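Local atomic coordinates of 3-deoxy-D-manno-octulosonate 8-phosphate phosphatase KdsC (Haemophilus influenzae, PDB entry 4HGP), a protein that hydrolyses 3-deoxy-D-manno-octulosonate 8-phosphate to 3-deoxy-D-manno-octulosonate and inorganic phosphate, a magnesium-dependent step of lipopolysaccharide biosynthesis. Residues Lys9-Asp14 with Ala50-Ala55; Leu82-Ala87 with Ser109-Ala114. All coordinates share one frame; numbering follows the deposited sequence.

Contact 1. Residues Lys9-Asp14 with Ala50-Ala55; sequences KFVITD and ADIQVA. With MG (magnesium ion), chain B; VN4 (oxido(dioxo)vanadium), chain C.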
loop_
_atom_site.group_PDB
_atom_site.type_symbol
_atom_site.label_atom_id
_atom_site.label_comp_id
_atom_site.label_asym_id
_atom_site.label_seq_id
_atom_site.Cartn_x
_atom_site.Cartn_y
_atom_site.Cartn_z
ATOM N N LYS A 9 2.178 9.699 -31.661
ATOM C CA LYS A 9 3.619 9.566 -31.810
ATOM C C LYS A 9 4.330 10.057 -30.553
ATOM O O LYS A 9 5.551 9.974 -30.440
ATOM C CB LYS A 9 4.090 10.375 -33.020
ATOM C CG LYS A 9 3.386 10.024 -34.315
ATOM C CD LYS A 9 3.851 8.674 -34.839
ATOM C CE LYS A 9 5.329 8.711 -35.155
ATOM N NZ LYS A 9 5.835 7.376 -35.521
ATOM N N PHE A 10 3.559 10.564 -29.598
ATOM C CA PHE A 10 4.138 11.200 -28.421
ATOM C C PHE A 10 3.185 11.085 -27.240
ATOM O O PHE A 10 2.004 11.394 -27.365
ATOM C CB PHE A 10 4.417 12.673 -28.727
ATOM C CG PHE A 10 5.243 13.379 -27.681
ATOM C CD1 PHE A 10 6.178 12.688 -26.924
ATOM C CD2 PHE A 10 5.080 14.740 -27.464
ATOM C CE1 PHE A 10 6.938 13.341 -25.966
ATOM C CE2 PHE A 10 5.833 15.402 -26.511
ATOM C CZ PHE A 10 6.767 14.699 -25.762
ATOM N N VAL A 11 3.707 10.633 -26.105
ATOM C CA VAL A 11 2.921 10.524 -24.879
ATOM C C VAL A 11 3.557 11.329 -23.749
ATOM O O VAL A 11 4.730 11.133 -23.417
ATOM C CB VAL A 11 2.792 9.061 -24.402
ATOM C CG1 VAL A 11 2.030 9.012 -23.095
ATOM C CG2 VAL A 11 2.113 8.198 -25.462
ATOM N N ILE A 12 2.775 12.228 -23.159
ATOM C CA ILE A 12 3.217 12.978 -21.990
ATOM C C ILE A 12 2.470 12.498 -20.746
ATOM O O ILE A 12 1.242 12.406 -20.746
ATOM C CB ILE A 12 2.981 14.480 -22.177
ATOM C CG1 ILE A 12 3.662 14.961 -23.464
ATOM C CG2 ILE A 12 3.458 15.246 -20.949
ATOM C CD1 ILE A 12 3.402 16.427 -23.787
ATOM N N THR A 13 3.211 12.173 -19.692
ATOM C CA THR A 13 2.576 11.665 -18.484
ATOM C C THR A 13 2.868 12.499 -17.240
ATOM O O THR A 13 3.984 12.965 -17.021
ATOM C CB THR A 13 2.942 10.184 -18.229
ATOM O OG1 THR A 13 2.184 9.679 -17.121
ATOM C CG2 THR A 13 4.441 10.017 -17.955
ATOM N N ASP A 14 1.831 12.691 -16.440
ATOM C CA ASP A 14 1.973 13.229 -15.105
ATOM C C ASP A 14 2.559 12.130 -14.205
ATOM O O ASP A 14 2.505 10.956 -14.555
ATOM C CB ASP A 14 0.603 13.650 -14.603
ATOM C CG ASP A 14 0.628 14.052 -13.171
ATOM O OD1 ASP A 14 1.499 14.872 -12.826
ATOM O OD2 ASP A 14 -0.186 13.519 -12.392
ATOM N N ALA A 50 8.625 1.393 -30.174
ATOM C CA ALA A 50 7.664 1.422 -31.267
ATOM C C ALA A 50 7.582 2.800 -31.917
ATOM O O ALA A 50 6.590 3.126 -32.572
ATOM C CB ALA A 50 6.298 0.996 -30.773
ATOM N N ASP A 51 8.631 3.595 -31.729
ATOM C CA ASP A 51 8.721 4.947 -32.278
ATOM C C ASP A 51 7.643 5.891 -31.751
ATOM O O ASP A 51 7.114 6.720 -32.494
ATOM C CB ASP A 51 8.708 4.939 -33.810
ATOM C CG ASP A 51 9.419 6.143 -34.402
ATOM O OD1 ASP A 51 10.594 6.372 -34.050
ATOM O OD2 ASP A 51 8.804 6.867 -35.213
ATOM N N ILE A 52 7.325 5.753 -30.469
ATOM C CA ILE A 52 6.471 6.696 -29.771
ATOM C C ILE A 52 7.298 7.258 -28.617
ATOM O O ILE A 52 7.698 6.517 -27.717
ATOM C CB ILE A 52 5.200 6.012 -29.208
ATOM C CG1 ILE A 52 4.420 5.315 -30.326
ATOM C CG2 ILE A 52 4.319 7.023 -28.481
ATOM C CD1 ILE A 52 3.350 4.375 -29.813
ATOM N N GLN A 53 7.584 8.555 -28.663
ATOM C CA GLN A 53 8.385 9.174 -27.619
ATOM C C GLN A 53 7.572 9.308 -26.340
ATOM O O GLN A 53 6.349 9.371 -26.381
ATOM C CB GLN A 53 8.899 10.540 -28.070
ATOM C CG GLN A 53 9.713 10.495 -29.349
ATOM C CD GLN A 53 10.194 11.864 -29.775
ATOM O OE1 GLN A 53 11.058 12.455 -29.134
ATOM N NE2 GLN A 53 9.627 12.380 -30.862
ATOM N N VAL A 54 8.254 9.354 -25.204
ATOM C CA VAL A 54 7.574 9.495 -23.924
ATOM C C VAL A 54 8.146 10.700 -23.169
ATOM O O VAL A 54 9.358 10.885 -23.112
ATOM C CB VAL A 54 7.702 8.198 -23.072
ATOM C CG1 VAL A 54 7.035 8.370 -21.708
ATOM C CG2 VAL A 54 7.114 6.998 -23.812
ATOM N N ALA A 55 7.274 11.529 -22.607
ATOM C CA ALA A 55 7.726 12.663 -21.806
ATOM C C ALA A 55 7.020 12.727 -20.459
ATOM O O ALA A 55 5.895 12.241 -20.295
ATOM C CB ALA A 55 7.547 13.971 -22.568
HETATM MG MG MG B . -1.094 13.932 -10.639
HETATM V V VN4 C . 1.847 15.596 -10.884
HETATM O O1 VN4 C . 3.596 14.500 -11.078
HETATM O O2 VN4 C . 0.135 14.813 -9.992
HETATM O O3 VN4 C . 1.751 17.446 -11.847
HETATM O O HOH W 1 7.664 10.108 -32.331
HETATM O O HOH W 2 4.769 4.765 -34.019
HETATM O O HOH W 3 -1.903 14.335 -8.777
HETATM O O HOH W 4 -1.885 15.675 -11.419
#

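Contact 2. Residues Leu82-Ala87 with Ser109-Ala114; sequences LEKETA and SVDLPA. With KDO (3-deoxy-alpha-D-manno-oct-2-ulopyranosonic acid), chain D; VN4 (oxido(dioxo)vanadium), chain C.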
loop_
_atom_site.group_PDB
_atom_site.type_symbol
_atom_site.label_atom_id
_atom_site.label_comp_id
_atom_site.label_asym_id
_atom_site.label_seq_id
_atom_site.Cartn_x
_atom_site.Cartn_y
_atom_site.Cartn_z
ATOM N N LEU A 82 3.679 23.745 -12.735
ATOM C CA LEU A 82 2.268 23.700 -12.365
ATOM C C LEU A 82 1.342 24.275 -13.429
ATOM O O LEU A 82 0.146 23.982 -13.443
ATOM C CB LEU A 82 2.050 24.423 -11.036
ATOM C CG LEU A 82 2.518 23.629 -9.817
ATOM C CD1 LEU A 82 2.392 24.471 -8.569
ATOM C CD2 LEU A 82 1.703 22.362 -9.686
ATOM N N GLU A 83 1.892 25.108 -14.303
ATOM C CA GLU A 83 1.151 25.590 -15.453
ATOM C C GLU A 83 1.561 24.703 -16.617
ATOM O O GLU A 83 2.681 24.806 -17.121
ATOM C CB GLU A 83 1.467 27.063 -15.720
ATOM C CG GLU A 83 0.592 27.718 -16.796
ATOM C CD GLU A 83 1.111 27.464 -18.202
ATOM O OE1 GLU A 83 2.271 27.848 -18.490
ATOM O OE2 GLU A 83 0.359 26.880 -19.016
ATOM N N LYS A 84 0.653 23.819 -17.029
ATOM C CA LYS A 84 1.024 22.704 -17.899
ATOM C C LYS A 84 0.628 22.845 -19.367
ATOM O O LYS A 84 1.034 22.030 -20.196
ATOM C CB LYS A 84 0.482 21.391 -17.335
ATOM C CG LYS A 84 1.159 20.939 -16.057
ATOM C CD LYS A 84 0.685 19.569 -15.649
ATOM C CE LYS A 84 1.407 19.111 -14.411
ATOM N NZ LYS A 84 1.031 17.723 -14.037
ATOM N N GLU A 85 -0.152 23.868 -19.697
ATOM C CA GLU A 85 -0.518 24.091 -21.090
ATOM C C GLU A 85 0.692 24.466 -21.920
ATOM O O GLU A 85 0.990 23.808 -22.909
ATOM C CB GLU A 85 -1.568 25.179 -21.232
ATOM C CG GLU A 85 -1.857 25.519 -22.684
ATOM C CD GLU A 85 -2.879 26.619 -22.825
ATOM O OE1 GLU A 85 -3.892 26.588 -22.092
ATOM O OE2 GLU A 85 -2.669 27.518 -23.660
ATOM N N THR A 86 1.376 25.538 -21.525
ATOM C CA THR A 86 2.587 25.954 -22.227
ATOM C C THR A 86 3.637 24.851 -22.179
ATOM O O THR A 86 4.377 24.658 -23.133
ATOM C CB THR A 86 3.185 27.264 -21.663
ATOM O OG1 THR A 86 3.448 27.122 -20.263
ATOM C CG2 THR A 86 2.227 28.436 -21.879
ATOM N N ALA A 87 3.684 24.115 -21.073
ATOM C CA ALA A 87 4.659 23.037 -20.928
ATOM C C ALA A 87 4.448 21.940 -21.976
ATOM O O ALA A 87 5.405 21.421 -22.546
ATOM C CB ALA A 87 4.606 22.457 -19.530
ATOM N N SER A 109 -6.820 18.252 -11.157
ATOM C CA SER A 109 -7.105 19.561 -11.735
ATOM C C SER A 109 -5.926 20.186 -12.488
ATOM O O SER A 109 -6.127 20.848 -13.507
ATOM C CB SER A 109 -7.591 20.503 -10.637
ATOM O OG SER A 109 -8.770 20.011 -10.026
ATOM N N VAL A 110 -4.708 19.966 -11.992
ATOM C CA VAL A 110 -3.495 20.553 -12.568
ATOM C C VAL A 110 -3.269 20.048 -13.994
ATOM O O VAL A 110 -2.569 20.671 -14.800
ATOM C CB VAL A 110 -2.254 20.241 -11.691
ATOM C CG1 VAL A 110 -1.908 18.758 -11.749
ATOM C CG2 VAL A 110 -1.053 21.087 -12.105
ATOM N N ASP A 111 -3.898 18.921 -14.300
ATOM C CA ASP A 111 -3.769 18.285 -15.598
ATOM C C ASP A 111 -4.794 18.802 -16.594
ATOM O O ASP A 111 -4.668 18.561 -17.790
ATOM C CB ASP A 111 -3.928 16.778 -15.439
ATOM C CG ASP A 111 -2.848 16.170 -14.563
ATOM O OD1 ASP A 111 -1.658 16.392 -14.854
ATOM O OD2 ASP A 111 -3.190 15.470 -13.587
ATOM N N LEU A 112 -5.816 19.497 -16.095
ATOM C CA LEU A 112 -6.872 20.050 -16.943
ATOM C C LEU A 112 -6.359 20.924 -18.105
ATOM O O LEU A 112 -6.882 20.825 -19.207
ATOM C CB LEU A 112 -7.912 20.814 -16.116
ATOM C CG LEU A 112 -8.866 20.030 -15.211
ATOM C CD1 LEU A 112 -9.768 21.000 -14.461
ATOM C CD2 LEU A 112 -9.687 19.010 -15.988
ATOM N N PRO A 113 -5.338 21.777 -17.872
ATOM C CA PRO A 113 -4.811 22.491 -19.044
ATOM C C PRO A 113 -4.042 21.575 -20.020
ATOM O O PRO A 113 -4.015 21.842 -21.217
ATOM C CB PRO A 113 -3.875 23.536 -18.426
ATOM C CG PRO A 113 -4.312 23.657 -17.022
ATOM C CD PRO A 113 -4.760 22.303 -16.625
ATOM N N ALA A 114 -3.434 20.508 -19.512
ATOM C CA ALA A 114 -2.730 19.557 -20.371
ATOM C C ALA A 114 -3.701 18.805 -21.279
ATOM O O ALA A 114 -3.382 18.503 -22.430
ATOM C CB ALA A 114 -1.924 18.589 -19.542
HETATM C C1 KDO D . 1.226 18.064 -2.758
HETATM O O1A KDO D . 2.427 18.122 -2.399
HETATM O O1B KDO D . 0.449 17.260 -2.189
HETATM C C2 KDO D . 0.714 18.924 -3.870
HETATM O O2 KDO D . -0.712 18.569 -4.080
HETATM C C3 KDO D . 0.787 20.060 -3.564
HETATM C C4 KDO D . 0.658 20.951 -4.474
HETATM O O4 KDO D . 1.628 22.064 -4.095
HETATM C C5 KDO D . 1.024 20.628 -5.875
HETATM O O5 KDO D . 2.326 20.981 -5.969
HETATM C C6 KDO D . 0.820 19.137 -6.485
HETATM O O6 KDO D . 1.471 18.642 -5.148
HETATM C C7 KDO D . 1.470 18.779 -7.538
HETATM O O7 KDO D . 2.722 19.513 -7.616
HETATM C C8 KDO D . 0.625 19.001 -8.848
HETATM O O8 KDO D . 1.020 18.324 -9.990
HETATM V V VN4 C . 1.847 15.596 -10.884
HETATM O O1 VN4 C . 3.596 14.500 -11.078
HETATM O O2 VN4 C . 0.135 14.813 -9.992
HETATM O O3 VN4 C . 1.751 17.446 -11.847
HETATM O O HOH W 5 -1.616 23.347 -15.088
#

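Contact 1. Residues Lys9-Asp14 with Ala50-Ala55
Lys9 NZ is held mainly by Asp51 and a water. Its salt bridge to Asp51 OD2 is 3.0 Å long, on the oxygen's anti side, 20° out of the carboxylate plane; a weak bond goes to Asp51 O. The water oxygen also lies 2.8 Å from Ala50 O. Bends at chi2 and chi3 (-73° and -62°) curl the lysine back to Asp51, whose positive phi closes the preceding helix in a Schellman motif. Beyond the turn the two strands run parallel. Gln53 N bonds Lys9 O, Val11 N bonds Gln53 O, Ala55 N bonds Val11 O at 2.7 Å, and Thr13 N bonds Ala55 O. On one face of the sheet the Phe10 ring leans across to the neighbouring strand. Its CZ lies 3.4 Å from Ala55 CB, Gln53 O sits at its edge, and Ile12 CG1 lies over one ring face, toward its rim. Helix 84-95 packs on this side. On the other face Val11 CG2 meets Ile52 CG2 at 3.9 Å, and Val11 also packs on helix 147-158. Asp14 OD2 binds magnesium at 2.0 Å, and Asp14 OD1 is 2.1 Å from the vanadium. Asp16 O and Asp107 OD1 complete the metal site, and Asp14 and Asp16 fit the DxDx(T/V) motif of HAD phosphatases.

Contact 2. Residues Leu82-Ala87 with Ser109-Ala114
Lys84 NZ forms a salt bridge to Asp111 OD1 at 3.1 Å, on the syn side of the carboxylate but 29° out of its plane. Lys84 NZ also lies 2.3 Å from O3 of the bound vanadium oxide, shorter than a normal hydrogen bond, so the exact distance is doubtful. Extended beyond CG, the lysine carries its amine to the vanadium oxide, consistent with the substrate-binding role inferred for Lys84 by similarity. Asp111 lies alongside it, pointing the same way. Tyr104 OH bonds both Lys84 NZ and Asp111 OD1. The backbone N atoms of Asp107 and Asp108 hold Asp111 OD2, so Asp111 is held at both oxygens and helps place the lysine.

Val110 packs beside Lys84. Its CG1 is 3.4 Å from O8 of the bound KDO, and its CG2 lies 3.9 Å from Leu82 CD2. With chi1 at 69°, CG1 stands between the backbone N and the carbonyl carbon, turned to the ligand. Leu82 CD2 approaches KDO C8 at 3.6 Å. A water joins the backbones by donating to Leu82 O and Val110 O and accepting from Lys84 N. Farther out, Pro113 CB packs on Glu85 CB at 4.0 Å. Glu83 OE2 caps its helix by accepting from Thr86 N.

Phe171 of a second subunit packs on Val110, and Val38, Arg68 and Met178 of that subunit bond the KDO, which puts the pocket at a subunit interface. Within the chain, the N-terminal ends of helices 84-95 and 112-117 meet here, separated in sequence by strand 102-106 of the parallel sheet.

Both contacts are largely buried, but contact 1 lies nearer the centre of the chain. It joins two neighbouring strands of the parallel sheet, mainly through backbone bonds and apolar side chains, with its salt bridge at the end remote from the metal. Contact 2 joins two helix starts and depends more on side chains, a water and bound ligands. A second subunit also reaches it. The centres of contact 1 and contact 2 are about 17 Å apart, yet the two meet at the active site. There Asp14 OD1 and Lys84 NZ form a salt bridge of 3.1 Å, and both residues engage the vanadium oxide. Helix 84-95, which begins in contact 2, also covers one face of contact 1.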